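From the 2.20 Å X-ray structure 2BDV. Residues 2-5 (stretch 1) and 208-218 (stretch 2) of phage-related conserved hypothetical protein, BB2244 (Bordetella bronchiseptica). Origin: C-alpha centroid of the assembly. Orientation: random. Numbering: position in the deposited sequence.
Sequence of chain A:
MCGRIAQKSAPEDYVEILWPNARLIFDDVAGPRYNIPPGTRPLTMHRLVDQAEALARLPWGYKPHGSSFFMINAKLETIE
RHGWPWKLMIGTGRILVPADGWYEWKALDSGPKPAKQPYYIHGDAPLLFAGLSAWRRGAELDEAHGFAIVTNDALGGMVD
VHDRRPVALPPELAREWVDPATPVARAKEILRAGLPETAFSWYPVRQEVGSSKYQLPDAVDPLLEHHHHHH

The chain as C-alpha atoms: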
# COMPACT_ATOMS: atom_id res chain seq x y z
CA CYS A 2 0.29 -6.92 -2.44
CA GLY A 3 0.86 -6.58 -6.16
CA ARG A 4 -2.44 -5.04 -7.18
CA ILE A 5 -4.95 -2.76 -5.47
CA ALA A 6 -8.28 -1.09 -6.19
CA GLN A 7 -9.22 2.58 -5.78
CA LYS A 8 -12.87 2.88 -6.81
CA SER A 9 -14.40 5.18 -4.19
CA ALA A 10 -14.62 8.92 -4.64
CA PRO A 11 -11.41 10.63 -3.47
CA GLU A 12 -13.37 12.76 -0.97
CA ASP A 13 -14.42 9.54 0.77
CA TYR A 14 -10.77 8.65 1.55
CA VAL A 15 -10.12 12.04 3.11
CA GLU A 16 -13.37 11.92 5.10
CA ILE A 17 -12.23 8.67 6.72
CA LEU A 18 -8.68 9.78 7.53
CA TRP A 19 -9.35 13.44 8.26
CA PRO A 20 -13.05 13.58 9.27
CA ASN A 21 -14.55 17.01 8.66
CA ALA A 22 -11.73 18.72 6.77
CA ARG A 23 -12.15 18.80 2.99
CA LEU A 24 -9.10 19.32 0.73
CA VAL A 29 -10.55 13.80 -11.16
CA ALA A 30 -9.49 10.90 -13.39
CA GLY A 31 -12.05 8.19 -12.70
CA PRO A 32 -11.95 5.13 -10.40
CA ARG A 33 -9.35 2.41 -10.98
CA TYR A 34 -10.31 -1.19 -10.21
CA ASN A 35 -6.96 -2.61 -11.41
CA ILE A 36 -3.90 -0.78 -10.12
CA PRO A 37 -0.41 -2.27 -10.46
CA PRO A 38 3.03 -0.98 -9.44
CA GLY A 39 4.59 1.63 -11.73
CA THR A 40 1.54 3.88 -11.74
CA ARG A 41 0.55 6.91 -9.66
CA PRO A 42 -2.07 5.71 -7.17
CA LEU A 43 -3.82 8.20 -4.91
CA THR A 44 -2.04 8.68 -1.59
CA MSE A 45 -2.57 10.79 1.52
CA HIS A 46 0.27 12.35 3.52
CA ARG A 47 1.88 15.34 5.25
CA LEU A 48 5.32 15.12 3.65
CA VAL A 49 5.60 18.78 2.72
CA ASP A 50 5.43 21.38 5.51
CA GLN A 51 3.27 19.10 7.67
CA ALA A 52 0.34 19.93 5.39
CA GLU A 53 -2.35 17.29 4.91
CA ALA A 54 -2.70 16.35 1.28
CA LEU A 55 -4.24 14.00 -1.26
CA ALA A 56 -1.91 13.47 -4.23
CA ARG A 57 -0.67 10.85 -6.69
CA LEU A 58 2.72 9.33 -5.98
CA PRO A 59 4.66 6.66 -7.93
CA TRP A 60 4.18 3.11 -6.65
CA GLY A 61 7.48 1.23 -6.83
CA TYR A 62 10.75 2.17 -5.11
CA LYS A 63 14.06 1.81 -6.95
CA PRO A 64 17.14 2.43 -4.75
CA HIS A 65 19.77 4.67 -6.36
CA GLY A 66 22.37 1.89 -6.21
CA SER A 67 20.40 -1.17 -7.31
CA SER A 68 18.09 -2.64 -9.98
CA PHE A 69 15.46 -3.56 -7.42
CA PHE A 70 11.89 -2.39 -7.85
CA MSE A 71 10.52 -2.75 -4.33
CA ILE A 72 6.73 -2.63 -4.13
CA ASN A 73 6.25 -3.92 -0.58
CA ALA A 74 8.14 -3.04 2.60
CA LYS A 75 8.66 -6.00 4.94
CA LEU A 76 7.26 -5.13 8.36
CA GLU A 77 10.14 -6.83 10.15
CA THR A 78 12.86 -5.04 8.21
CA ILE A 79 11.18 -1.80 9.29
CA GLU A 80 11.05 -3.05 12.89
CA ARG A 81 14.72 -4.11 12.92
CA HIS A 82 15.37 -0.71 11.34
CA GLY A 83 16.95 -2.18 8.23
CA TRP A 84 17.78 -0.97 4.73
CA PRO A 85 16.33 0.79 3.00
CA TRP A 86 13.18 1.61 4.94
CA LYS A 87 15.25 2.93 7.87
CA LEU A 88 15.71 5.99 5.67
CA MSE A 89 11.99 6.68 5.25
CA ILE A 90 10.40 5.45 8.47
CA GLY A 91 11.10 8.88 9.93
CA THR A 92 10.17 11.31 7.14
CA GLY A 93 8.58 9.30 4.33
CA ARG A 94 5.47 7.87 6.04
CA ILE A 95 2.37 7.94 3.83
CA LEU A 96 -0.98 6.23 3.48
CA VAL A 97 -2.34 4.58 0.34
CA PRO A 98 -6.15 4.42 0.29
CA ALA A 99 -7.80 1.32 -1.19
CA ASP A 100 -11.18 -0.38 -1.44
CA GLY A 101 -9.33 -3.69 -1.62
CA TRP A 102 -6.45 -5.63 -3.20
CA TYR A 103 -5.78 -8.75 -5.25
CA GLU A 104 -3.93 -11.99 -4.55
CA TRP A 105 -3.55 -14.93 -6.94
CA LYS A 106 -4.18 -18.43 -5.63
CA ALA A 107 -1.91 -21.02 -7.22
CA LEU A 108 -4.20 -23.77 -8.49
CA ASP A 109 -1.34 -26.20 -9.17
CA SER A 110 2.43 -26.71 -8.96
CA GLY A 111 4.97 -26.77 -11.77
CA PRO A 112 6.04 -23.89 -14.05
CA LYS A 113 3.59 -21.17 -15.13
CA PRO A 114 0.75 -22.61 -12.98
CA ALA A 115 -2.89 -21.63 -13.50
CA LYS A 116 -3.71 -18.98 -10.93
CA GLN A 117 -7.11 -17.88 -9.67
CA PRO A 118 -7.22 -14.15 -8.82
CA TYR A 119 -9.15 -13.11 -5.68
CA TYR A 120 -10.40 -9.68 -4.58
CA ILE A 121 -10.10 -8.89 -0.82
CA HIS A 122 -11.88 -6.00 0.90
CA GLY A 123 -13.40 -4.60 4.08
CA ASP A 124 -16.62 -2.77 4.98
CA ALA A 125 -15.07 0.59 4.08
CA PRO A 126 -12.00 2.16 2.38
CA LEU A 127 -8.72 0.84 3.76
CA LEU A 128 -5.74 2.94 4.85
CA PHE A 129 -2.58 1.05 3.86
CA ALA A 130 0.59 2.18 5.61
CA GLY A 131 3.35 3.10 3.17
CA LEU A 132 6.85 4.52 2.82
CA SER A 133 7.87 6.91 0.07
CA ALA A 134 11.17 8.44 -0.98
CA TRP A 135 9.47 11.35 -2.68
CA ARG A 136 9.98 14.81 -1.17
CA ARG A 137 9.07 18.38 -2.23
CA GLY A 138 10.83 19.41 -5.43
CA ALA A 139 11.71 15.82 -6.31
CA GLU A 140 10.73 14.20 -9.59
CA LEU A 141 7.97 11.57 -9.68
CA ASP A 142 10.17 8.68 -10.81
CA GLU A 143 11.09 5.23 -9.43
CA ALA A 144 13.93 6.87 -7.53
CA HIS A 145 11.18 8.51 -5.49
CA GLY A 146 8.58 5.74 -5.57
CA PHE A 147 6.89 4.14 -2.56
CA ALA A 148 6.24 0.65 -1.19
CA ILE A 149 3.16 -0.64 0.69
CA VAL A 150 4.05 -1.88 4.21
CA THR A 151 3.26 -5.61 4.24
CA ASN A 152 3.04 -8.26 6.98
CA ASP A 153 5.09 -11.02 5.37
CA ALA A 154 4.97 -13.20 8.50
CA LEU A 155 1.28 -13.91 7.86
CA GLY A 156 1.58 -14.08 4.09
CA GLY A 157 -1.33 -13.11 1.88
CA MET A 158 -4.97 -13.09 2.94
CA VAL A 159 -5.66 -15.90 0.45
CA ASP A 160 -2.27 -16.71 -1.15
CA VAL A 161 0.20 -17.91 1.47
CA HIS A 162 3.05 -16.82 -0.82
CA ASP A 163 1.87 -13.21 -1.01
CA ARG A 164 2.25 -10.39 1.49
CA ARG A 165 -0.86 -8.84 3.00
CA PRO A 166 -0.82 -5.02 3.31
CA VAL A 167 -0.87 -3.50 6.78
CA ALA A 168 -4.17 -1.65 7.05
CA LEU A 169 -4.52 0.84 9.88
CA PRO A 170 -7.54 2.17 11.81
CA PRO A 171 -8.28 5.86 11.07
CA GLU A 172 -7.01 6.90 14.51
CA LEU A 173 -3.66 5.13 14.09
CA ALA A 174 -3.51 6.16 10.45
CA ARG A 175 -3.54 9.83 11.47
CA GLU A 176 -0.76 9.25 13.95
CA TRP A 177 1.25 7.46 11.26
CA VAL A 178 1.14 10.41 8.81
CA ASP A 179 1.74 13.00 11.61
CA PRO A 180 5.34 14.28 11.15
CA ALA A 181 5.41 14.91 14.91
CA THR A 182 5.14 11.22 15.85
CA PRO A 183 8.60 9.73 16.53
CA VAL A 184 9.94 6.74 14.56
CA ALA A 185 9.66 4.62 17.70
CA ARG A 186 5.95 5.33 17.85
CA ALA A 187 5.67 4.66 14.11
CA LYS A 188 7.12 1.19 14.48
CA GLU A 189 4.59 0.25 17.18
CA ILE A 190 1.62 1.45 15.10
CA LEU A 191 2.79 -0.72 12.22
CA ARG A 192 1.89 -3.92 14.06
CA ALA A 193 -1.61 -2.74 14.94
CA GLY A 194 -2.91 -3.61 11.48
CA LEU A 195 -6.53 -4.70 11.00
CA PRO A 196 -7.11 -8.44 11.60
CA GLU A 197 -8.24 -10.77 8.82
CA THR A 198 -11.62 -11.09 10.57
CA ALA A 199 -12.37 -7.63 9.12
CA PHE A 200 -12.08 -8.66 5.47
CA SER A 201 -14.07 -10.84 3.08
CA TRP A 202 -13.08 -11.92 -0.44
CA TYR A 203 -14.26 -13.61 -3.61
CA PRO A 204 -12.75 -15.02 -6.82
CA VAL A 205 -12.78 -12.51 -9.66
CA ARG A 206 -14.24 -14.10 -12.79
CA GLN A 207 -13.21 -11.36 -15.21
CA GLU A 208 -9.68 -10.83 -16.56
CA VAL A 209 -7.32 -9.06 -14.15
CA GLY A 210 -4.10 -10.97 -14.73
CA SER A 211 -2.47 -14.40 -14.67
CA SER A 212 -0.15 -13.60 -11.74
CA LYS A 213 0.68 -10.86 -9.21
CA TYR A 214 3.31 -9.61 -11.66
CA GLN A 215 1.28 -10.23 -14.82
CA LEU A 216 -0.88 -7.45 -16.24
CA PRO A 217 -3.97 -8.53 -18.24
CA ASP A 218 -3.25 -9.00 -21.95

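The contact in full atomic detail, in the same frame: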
# COMPACT_ATOMS: atom_id res chain seq x y z
N CYS A 2 1.25 -7.95 -1.96
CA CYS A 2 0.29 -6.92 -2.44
C CYS A 2 0.79 -6.38 -3.77
O CYS A 2 1.52 -5.39 -3.81
CB CYS A 2 0.20 -5.79 -1.42
SG CYS A 2 -1.43 -5.02 -1.39
N GLY A 3 0.40 -7.02 -4.86
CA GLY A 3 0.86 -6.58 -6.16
C GLY A 3 -0.16 -5.83 -6.99
O GLY A 3 0.15 -5.34 -8.07
N ARG A 4 -1.37 -5.71 -6.46
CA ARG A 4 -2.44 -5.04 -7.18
C ARG A 4 -3.47 -4.53 -6.17
O ARG A 4 -3.81 -5.24 -5.23
CB ARG A 4 -3.10 -6.04 -8.13
CG ARG A 4 -3.79 -5.44 -9.34
CD ARG A 4 -2.77 -4.98 -10.38
NE ARG A 4 -1.91 -6.07 -10.85
CZ ARG A 4 -2.30 -7.06 -11.66
NH1 ARG A 4 -1.43 -8.00 -12.03
NH2 ARG A 4 -3.54 -7.11 -12.10
N ILE A 5 -3.95 -3.31 -6.37
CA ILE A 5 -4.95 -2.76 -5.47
C ILE A 5 -6.10 -2.15 -6.27
O ILE A 5 -6.05 -2.08 -7.50
CB ILE A 5 -4.40 -1.63 -4.56
CG1 ILE A 5 -3.88 -0.49 -5.43
CG2 ILE A 5 -3.35 -2.19 -3.61
CD1 ILE A 5 -3.49 0.77 -4.65
N GLU A 208 -11.12 -10.80 -16.33
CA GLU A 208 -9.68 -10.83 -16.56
C GLU A 208 -8.98 -9.70 -15.81
O GLU A 208 -9.27 -8.52 -16.05
CB GLU A 208 -9.36 -10.70 -18.06
CG GLU A 208 -9.33 -12.00 -18.83
CD GLU A 208 -10.64 -12.76 -18.77
OE1 GLU A 208 -11.68 -12.20 -19.21
OE2 GLU A 208 -10.64 -13.91 -18.28
N VAL A 209 -8.06 -10.05 -14.92
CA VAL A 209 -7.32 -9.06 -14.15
C VAL A 209 -5.83 -9.36 -14.19
O VAL A 209 -5.00 -8.53 -13.82
CB VAL A 209 -7.77 -9.03 -12.68
CG1 VAL A 209 -9.21 -8.57 -12.60
CG2 VAL A 209 -7.63 -10.42 -12.07
N GLY A 210 -5.49 -10.56 -14.65
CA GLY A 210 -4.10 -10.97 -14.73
C GLY A 210 -3.91 -12.44 -14.41
O GLY A 210 -4.75 -13.06 -13.75
N SER A 211 -2.80 -13.00 -14.89
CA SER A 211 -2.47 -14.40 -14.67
C SER A 211 -1.69 -14.60 -13.36
O SER A 211 -1.76 -15.66 -12.74
CB SER A 211 -1.64 -14.95 -15.83
OG SER A 211 -2.38 -14.93 -17.04
N SER A 212 -0.95 -13.57 -12.97
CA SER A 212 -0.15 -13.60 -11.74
C SER A 212 -0.04 -12.21 -11.12
O SER A 212 -0.46 -11.22 -11.74
CB SER A 212 1.26 -14.14 -12.03
OG SER A 212 1.22 -15.49 -12.46
N LYS A 213 0.51 -12.13 -9.91
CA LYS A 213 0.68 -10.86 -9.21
C LYS A 213 1.46 -9.88 -10.08
O LYS A 213 1.17 -8.68 -10.10
CB LYS A 213 1.42 -11.07 -7.87
CG LYS A 213 1.63 -9.78 -7.07
CD LYS A 213 2.28 -10.00 -5.70
CE LYS A 213 3.77 -10.32 -5.78
NZ LYS A 213 4.05 -11.66 -6.36
N TYR A 214 2.46 -10.41 -10.79
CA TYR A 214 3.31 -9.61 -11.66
C TYR A 214 2.99 -9.82 -13.14
O TYR A 214 3.89 -9.79 -13.99
CB TYR A 214 4.79 -9.91 -11.37
CG TYR A 214 5.03 -11.26 -10.73
CD1 TYR A 214 4.69 -12.44 -11.39
CD2 TYR A 214 5.59 -11.36 -9.45
CE1 TYR A 214 4.90 -13.69 -10.79
CE2 TYR A 214 5.81 -12.60 -8.85
CZ TYR A 214 5.46 -13.76 -9.53
OH TYR A 214 5.68 -14.99 -8.94
N GLN A 215 1.72 -10.03 -13.45
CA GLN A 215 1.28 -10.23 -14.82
C GLN A 215 0.03 -9.41 -15.12
O GLN A 215 -1.08 -9.77 -14.70
CB GLN A 215 1.01 -11.70 -15.10
CG GLN A 215 2.27 -12.55 -15.15
CD GLN A 215 2.01 -13.92 -15.74
OE1 GLN A 215 1.57 -14.05 -16.88
NE2 GLN A 215 2.30 -14.96 -14.96
N LEU A 216 0.21 -8.32 -15.86
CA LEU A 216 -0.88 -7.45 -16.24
C LEU A 216 -1.74 -8.16 -17.28
O LEU A 216 -1.23 -8.93 -18.08
CB LEU A 216 -0.33 -6.15 -16.82
CG LEU A 216 0.77 -5.46 -16.01
CD1 LEU A 216 1.31 -4.27 -16.79
CD2 LEU A 216 0.22 -5.02 -14.66
N PRO A 217 -3.06 -7.90 -17.28
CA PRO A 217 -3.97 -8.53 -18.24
C PRO A 217 -3.66 -8.17 -19.69
O PRO A 217 -3.53 -6.99 -20.04
CB PRO A 217 -5.34 -8.01 -17.79
CG PRO A 217 -5.03 -6.66 -17.24
CD PRO A 217 -3.78 -6.93 -16.42
N ASP A 218 -3.55 -9.19 -20.53
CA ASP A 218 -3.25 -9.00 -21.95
C ASP A 218 -4.26 -8.08 -22.63
O ASP A 218 -3.84 -7.30 -23.51
CB ASP A 218 -3.22 -10.36 -22.67
CG ASP A 218 -4.42 -11.23 -22.36
OD1 ASP A 218 -5.56 -10.78 -22.59
OD2 ASP A 218 -4.22 -12.37 -21.88

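The contact between residues 2-5 and 208-218 brings together segments more than 200 positions apart in sequence, and it is small, burying 270 Å² in total. Neither segment pairs with the other as a strand. The second is an irregular loop containing a type I beta turn from Ser212 to Gln215, closed by the backbone hydrogen bond from Gln215 N to Ser212 O (3.0 Å).

Polar recognition rests on one side chain, Arg4. Its CA-to-CB bond points toward the loop, and chi angles of t, p and p for chi1 to chi3 carry the guanidinium in among backbone carbonyls. Arg4 NH2 donates to Val209 O at 2.7 Å, the shortest approach across the interface. Arg4 NH1 makes two weak hydrogen bonds, to Lys213 O (3.3 Å) and to Gln215 O (3.2 Å). All three acceptors lie at the edge of the guanidinium, near its plane, where the N-H groups are directed. Arginine suits this position because two terminal nitrogens on a flat, rigid group can serve several carbonyls at once, linking the turn to the segment that precedes it. The loop contributes these acceptors from its main chain. Arg4 NH2 also has a hydrogen-bonding partner elsewhere in the structure, whereas Arg4 NE is buried without a partner in the model.

Nonpolar packing completes the surroundings of the arginine. Leu216 CD2 lies over one face of the guanidinium, 4.3 Å from Arg4 NH1; although the CA-to-CB bond of Leu216 points sideways, the end of its side chain comes nearer. A methyl group fits against this face, leaving the edge free for the carbonyls. Arg4 buries 107 Å² against the loop, the largest area of any residue here.

A second packing contact joins Gly3 to Lys213, the pair with the closest CA atoms across the stretches (5.3 Å). Lys213 CG approaches Gly3 CA to 3.4 Å, and Lys213 CD lies 4.4 Å from Cys2 C. With chi1 and chi2 both t, the lysine runs its aliphatic portion along the backbone of the first stretch, covering 67 Å² of its own surface; its methylenes, rather than its amine, make these closest contacts. Glycine matters at position 3, since an ideal CB would lie only 2.0 Å from Lys213 CG.

Gly210 meets a different requirement. Its phi/psi of 144/158° would jam a CB against the preceding carbonyl oxygen, and that CB would also clash with Gln215 O, itself an acceptor for Arg4.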